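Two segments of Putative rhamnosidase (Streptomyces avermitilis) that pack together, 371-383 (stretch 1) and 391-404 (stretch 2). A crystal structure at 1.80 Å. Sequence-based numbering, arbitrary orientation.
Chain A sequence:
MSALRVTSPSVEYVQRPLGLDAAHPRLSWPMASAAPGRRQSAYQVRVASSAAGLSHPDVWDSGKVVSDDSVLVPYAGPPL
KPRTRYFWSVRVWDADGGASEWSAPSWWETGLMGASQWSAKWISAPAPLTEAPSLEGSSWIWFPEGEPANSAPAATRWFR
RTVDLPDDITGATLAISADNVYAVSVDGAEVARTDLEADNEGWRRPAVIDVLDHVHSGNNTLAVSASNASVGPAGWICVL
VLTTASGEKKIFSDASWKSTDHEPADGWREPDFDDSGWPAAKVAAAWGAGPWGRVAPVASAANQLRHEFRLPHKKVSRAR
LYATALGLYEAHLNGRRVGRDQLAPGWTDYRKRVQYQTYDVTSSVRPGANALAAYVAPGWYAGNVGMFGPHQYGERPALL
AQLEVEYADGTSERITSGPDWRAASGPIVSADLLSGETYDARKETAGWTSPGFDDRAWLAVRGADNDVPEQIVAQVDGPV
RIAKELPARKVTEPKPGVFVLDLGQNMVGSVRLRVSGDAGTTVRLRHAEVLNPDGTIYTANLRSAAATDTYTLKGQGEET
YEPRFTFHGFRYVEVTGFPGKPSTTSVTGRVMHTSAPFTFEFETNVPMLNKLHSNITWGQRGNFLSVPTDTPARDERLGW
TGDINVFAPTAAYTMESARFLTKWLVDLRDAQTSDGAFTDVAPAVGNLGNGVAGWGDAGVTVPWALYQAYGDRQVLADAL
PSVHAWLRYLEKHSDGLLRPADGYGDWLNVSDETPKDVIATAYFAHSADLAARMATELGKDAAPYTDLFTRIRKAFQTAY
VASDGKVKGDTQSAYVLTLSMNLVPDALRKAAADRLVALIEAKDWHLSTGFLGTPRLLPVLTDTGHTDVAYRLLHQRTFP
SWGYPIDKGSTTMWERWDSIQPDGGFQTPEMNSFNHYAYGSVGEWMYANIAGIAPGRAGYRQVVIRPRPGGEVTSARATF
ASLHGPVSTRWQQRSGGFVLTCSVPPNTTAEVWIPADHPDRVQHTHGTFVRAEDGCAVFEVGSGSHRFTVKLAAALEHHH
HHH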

# COMPACT_ATOMS: atom_id res chain seq x y z
N ALA A 371 16.82 -23.51 -16.84
CA ALA A 371 16.39 -22.23 -17.39
C ALA A 371 15.93 -21.31 -16.23
O ALA A 371 15.18 -21.73 -15.35
CB ALA A 371 15.25 -22.43 -18.37
N LEU A 372 16.41 -20.07 -16.24
CA LEU A 372 15.94 -19.05 -15.28
C LEU A 372 15.23 -17.99 -16.13
O LEU A 372 15.67 -17.66 -17.23
CB LEU A 372 17.11 -18.48 -14.48
CG LEU A 372 16.79 -17.40 -13.45
CD1 LEU A 372 15.95 -17.99 -12.34
CD2 LEU A 372 18.09 -16.81 -12.90
N ALA A 373 14.10 -17.48 -15.66
CA ALA A 373 13.28 -16.64 -16.51
C ALA A 373 12.55 -15.62 -15.64
O ALA A 373 12.33 -15.88 -14.47
CB ALA A 373 12.26 -17.48 -17.23
N ALA A 374 12.18 -14.49 -16.23
CA ALA A 374 11.38 -13.51 -15.45
C ALA A 374 10.49 -12.66 -16.34
O ALA A 374 10.85 -12.37 -17.46
CB ALA A 374 12.29 -12.61 -14.58
N TYR A 375 9.32 -12.27 -15.81
CA TYR A 375 8.56 -11.16 -16.36
C TYR A 375 9.10 -9.92 -15.67
O TYR A 375 9.41 -9.98 -14.49
CB TYR A 375 7.09 -11.26 -15.98
CG TYR A 375 6.35 -12.27 -16.82
CD1 TYR A 375 6.06 -11.99 -18.16
CD2 TYR A 375 5.90 -13.46 -16.27
CE1 TYR A 375 5.38 -12.91 -18.95
CE2 TYR A 375 5.20 -14.39 -17.06
CZ TYR A 375 4.95 -14.10 -18.40
OH TYR A 375 4.29 -15.00 -19.24
N VAL A 376 9.22 -8.85 -16.44
CA VAL A 376 9.69 -7.55 -15.92
C VAL A 376 8.73 -6.44 -16.36
O VAL A 376 8.58 -6.20 -17.55
CB VAL A 376 11.10 -7.22 -16.44
CG1 VAL A 376 11.56 -5.89 -15.79
CG2 VAL A 376 12.04 -8.36 -16.13
N ALA A 377 8.09 -5.74 -15.40
CA ALA A 377 7.02 -4.76 -15.70
C ALA A 377 7.35 -3.38 -15.15
O ALA A 377 8.20 -3.27 -14.30
CB ALA A 377 5.69 -5.22 -15.05
N PRO A 378 6.62 -2.33 -15.59
CA PRO A 378 6.90 -0.94 -15.12
C PRO A 378 6.68 -0.63 -13.64
O PRO A 378 7.50 0.09 -13.06
CB PRO A 378 5.95 -0.08 -15.99
CG PRO A 378 5.64 -0.96 -17.18
CD PRO A 378 5.58 -2.35 -16.63
N GLY A 379 5.58 -1.12 -13.03
CA GLY A 379 5.31 -0.88 -11.59
C GLY A 379 5.30 0.59 -11.21
O GLY A 379 4.86 1.44 -11.99
N TRP A 380 5.80 0.89 -10.02
CA TRP A 380 5.89 2.26 -9.54
C TRP A 380 7.09 2.97 -10.14
O TRP A 380 7.11 4.20 -10.27
CB TRP A 380 6.08 2.28 -8.02
CG TRP A 380 4.91 1.85 -7.20
CD1 TRP A 380 3.84 2.64 -6.79
CD2 TRP A 380 4.69 0.57 -6.65
NE1 TRP A 380 2.99 1.89 -6.02
CE2 TRP A 380 3.48 0.62 -5.92
CE3 TRP A 380 5.38 -0.65 -6.73
CZ2 TRP A 380 2.95 -0.50 -5.26
CZ3 TRP A 380 4.87 -1.76 -6.04
CH2 TRP A 380 3.66 -1.68 -5.32
N TYR A 381 8.10 2.19 -10.51
CA TYR A 381 9.32 2.75 -11.08
C TYR A 381 9.05 3.53 -12.40
O TYR A 381 9.54 4.63 -12.59
CB TYR A 381 10.33 1.63 -11.30
CG TYR A 381 11.62 2.13 -11.88
CD1 TYR A 381 12.58 2.73 -11.07
CD2 TYR A 381 11.85 2.04 -13.25
CE1 TYR A 381 13.77 3.21 -11.61
CE2 TYR A 381 13.02 2.51 -13.81
CZ TYR A 381 13.98 3.09 -12.98
OH TYR A 381 15.14 3.58 -13.55
N ALA A 382 8.24 2.94 -13.29
CA ALA A 382 8.07 3.50 -14.64
C ALA A 382 6.61 3.66 -15.08
O ALA A 382 6.33 4.33 -16.06
CB ALA A 382 8.87 2.67 -15.65
N GLY A 383 5.66 3.08 -14.33
CA GLY A 383 4.26 3.14 -14.74
C GLY A 383 3.54 4.31 -14.09
O GLY A 383 4.18 5.11 -13.37
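Stretch 2, residues 391-404: HQYGERPALLAQLE

The most unusual feature of this contact is the way the short helix of stretch 1 receives a loop of stretch 2 on the carbonyls of Y381 and A382, with the Y393-G394 peptide link (Y393 C, G394 N) over one face of the Y381 ring. One oxygen, Y381 O, accepts from two successive amides: Y393 N at 3.1 Å, and G394 N at 3.4 Å in a weak bond with an N-H...O angle of 132°. One residue further on, A382 O takes a straighter hydrogen bond from H391 N (2.9 Å, 163°). These three bonds are the direct hydrogen bonds between the stretches, and all run from backbone amides of 391-394 to backbone carbonyls of 381-382.

Water 1 closes the same corner: it donates to W380 O (2.9 Å) and to G383 O (2.7 Å) and accepts from Q392 N (2.7 Å), so the amide of Q392, lying between two directly bonded neighbours, reaches stretch 1 through solvent. The helix is held by A382 N to P378 O and G383 N to G379 O, both 3.0 Å.

Y381 is the centre of the packing. Its CA-to-CB bond points sideways, but chi1 near 180° (t) brings the ring nearer to stretch 2. Y393 C and G394 N lie over one face, R396 O approaches the edge with Y381 CE2 to R396 O at 3.5 Å, and Y381 CD1 meets Y393 CB, also at 3.5 Å. The absence of a side chain at G394 matters here, because an ideal CB would point toward stretch 1 and fall 2.2 Å from Y381 OH. The ring of Y393, whose CB points toward stretch 1, turns its edge to the helix carbonyls, with Y393 CD1 3.5 Å from W380 O. A382 packs against the loop: A382 CB is 3.4 Å from G394 O, and A382 CA makes a CA-H...O contact of 3.5 Å with that same oxygen, which is buried without a hydrogen-bond partner in the model.

Beyond the loop the chain extends through R396 and P397 into strand 398-404, which runs roughly antiparallel to strand 371-377. Their directions differ by 142°, and the axes approach to 7.4 Å. No backbone hydrogen bond joins the two strands; they meet through side chains. P397 begins this apolar layer where strand 371-377 ends, its CB 3.3 Å from A377 O and 3.7 Å from V376 CG1, and its CG 3.9 Å from P378 N. The alternation of extended backbone then directs L372, A374 and V376 toward stretch 2, and L399, A401 and L403 toward stretch 1. V376 CG2 lies 4.0 Å from L399 CB, and the small side chain of A374 meets L399, CB to CD2, at 3.9 Å. At the far end L372 CD2 only reaches L403 CB at 4.5 Å, a looser fit than at P397. Together the two stretches bury 738 Å².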

# COMPACT_ATOMS: atom_id res chain seq x y z
N HIS A 391 6.71 7.17 -15.66
CA HIS A 391 8.13 7.53 -15.68
C HIS A 391 8.56 8.40 -14.50
O HIS A 391 9.34 9.32 -14.67
CB HIS A 391 8.49 8.19 -17.01
CG HIS A 391 8.08 7.40 -18.20
ND1 HIS A 391 7.73 7.97 -19.40
CD2 HIS A 391 7.93 6.06 -18.36
CE1 HIS A 391 7.39 7.01 -20.26
NE2 HIS A 391 7.51 5.85 -19.65
N GLN A 392 8.03 8.11 -13.32
CA GLN A 392 8.42 8.87 -12.12
C GLN A 392 9.91 8.68 -11.78
O GLN A 392 10.56 9.62 -11.35
CB GLN A 392 7.54 8.53 -10.92
CG GLN A 392 6.05 8.84 -11.12
CD GLN A 392 5.80 10.30 -11.41
OE1 GLN A 392 6.44 11.19 -10.84
NE2 GLN A 392 4.85 10.57 -12.29
N TYR A 393 10.45 7.49 -12.00
CA TYR A 393 11.84 7.23 -11.64
C TYR A 393 12.73 6.88 -12.83
O TYR A 393 13.96 7.01 -12.78
CB TYR A 393 11.94 6.11 -10.58
CG TYR A 393 11.21 6.40 -9.28
CD1 TYR A 393 9.88 6.06 -9.12
CD2 TYR A 393 11.86 7.02 -8.21
CE1 TYR A 393 9.21 6.29 -7.94
CE2 TYR A 393 11.20 7.29 -7.02
CZ TYR A 393 9.88 6.92 -6.87
OH TYR A 393 9.21 7.17 -5.69
N GLY A 394 12.12 6.38 -13.89
CA GLY A 394 12.86 5.96 -15.08
C GLY A 394 11.88 5.57 -16.16
O GLY A 394 10.65 5.54 -15.93
N GLU A 395 12.41 5.25 -17.34
CA GLU A 395 11.55 5.03 -18.52
C GLU A 395 11.29 3.57 -18.81
O GLU A 395 10.28 3.24 -19.43
CB GLU A 395 12.21 5.60 -19.78
CG GLU A 395 12.65 7.05 -19.70
CD GLU A 395 11.56 8.02 -20.09
OE1 GLU A 395 10.81 7.74 -21.05
OE2 GLU A 395 11.46 9.09 -19.44
N ARG A 396 12.24 2.71 -18.44
CA ARG A 396 12.19 1.29 -18.80
C ARG A 396 12.49 0.48 -17.57
O ARG A 396 13.42 0.82 -16.80
CB ARG A 396 13.27 0.95 -19.84
CG ARG A 396 13.01 1.51 -21.22
CD ARG A 396 14.28 1.51 -22.06
NE ARG A 396 14.48 2.83 -22.66
CZ ARG A 396 15.14 3.83 -22.08
NH1 ARG A 396 15.68 3.65 -20.88
NH2 ARG A 396 15.28 4.99 -22.69
N PRO A 397 11.75 -0.62 -17.38
CA PRO A 397 12.12 -1.44 -16.23
C PRO A 397 13.36 -2.31 -16.41
O PRO A 397 13.75 -2.70 -17.54
CB PRO A 397 10.85 -2.29 -15.98
CG PRO A 397 10.17 -2.33 -17.28
CD PRO A 397 10.48 -1.03 -17.98
N ALA A 398 13.99 -2.63 -15.29
CA ALA A 398 15.20 -3.41 -15.27
C ALA A 398 15.17 -4.48 -14.19
O ALA A 398 14.53 -4.31 -13.16
CB ALA A 398 16.42 -2.48 -15.09
N LEU A 399 15.86 -5.58 -14.45
CA LEU A 399 15.96 -6.76 -13.57
C LEU A 399 17.39 -6.95 -13.06
O LEU A 399 18.36 -6.80 -13.81
CB LEU A 399 15.56 -8.03 -14.36
CG LEU A 399 15.69 -9.36 -13.62
CD1 LEU A 399 14.66 -9.54 -12.51
CD2 LEU A 399 15.64 -10.53 -14.60
N LEU A 400 17.52 -7.35 -11.79
CA LEU A 400 18.79 -7.80 -11.24
C LEU A 400 18.56 -9.17 -10.61
O LEU A 400 17.68 -9.34 -9.75
CB LEU A 400 19.32 -6.79 -10.20
CG LEU A 400 20.73 -7.02 -9.66
CD1 LEU A 400 21.74 -6.66 -10.75
CD2 LEU A 400 20.97 -6.19 -8.43
N ALA A 401 19.30 -10.18 -11.06
CA ALA A 401 19.08 -11.54 -10.50
C ALA A 401 20.40 -12.29 -10.33
O ALA A 401 21.27 -12.23 -11.20
CB ALA A 401 18.13 -12.33 -11.39
N GLN A 402 20.53 -12.98 -9.21
CA GLN A 402 21.75 -13.77 -8.89
C GLN A 402 21.35 -15.08 -8.24
O GLN A 402 20.82 -15.10 -7.15
CB GLN A 402 22.63 -13.00 -7.92
CG GLN A 402 23.96 -13.64 -7.54
CD GLN A 402 24.95 -12.55 -7.08
OE1 GLN A 402 25.19 -11.58 -7.81
NE2 GLN A 402 25.52 -12.72 -5.89
N LEU A 403 21.60 -16.17 -8.97
CA LEU A 403 21.31 -17.51 -8.48
C LEU A 403 22.61 -18.15 -8.04
O LEU A 403 23.59 -18.20 -8.82
CB LEU A 403 20.66 -18.34 -9.60
CG LEU A 403 20.49 -19.83 -9.34
CD1 LEU A 403 19.39 -20.09 -8.32
CD2 LEU A 403 20.20 -20.54 -10.67
N GLU A 404 22.63 -18.62 -6.80
CA GLU A 404 23.81 -19.24 -6.21
C GLU A 404 23.51 -20.67 -5.84
O GLU A 404 22.61 -20.94 -5.06
CB GLU A 404 24.24 -18.48 -4.98
CG GLU A 404 24.60 -17.04 -5.37
CD GLU A 404 25.17 -16.24 -4.21
OE1 GLU A 404 25.37 -16.82 -3.11
OE2 GLU A 404 25.41 -15.03 -4.42
O HOH W 1 6.64 5.85 -12.60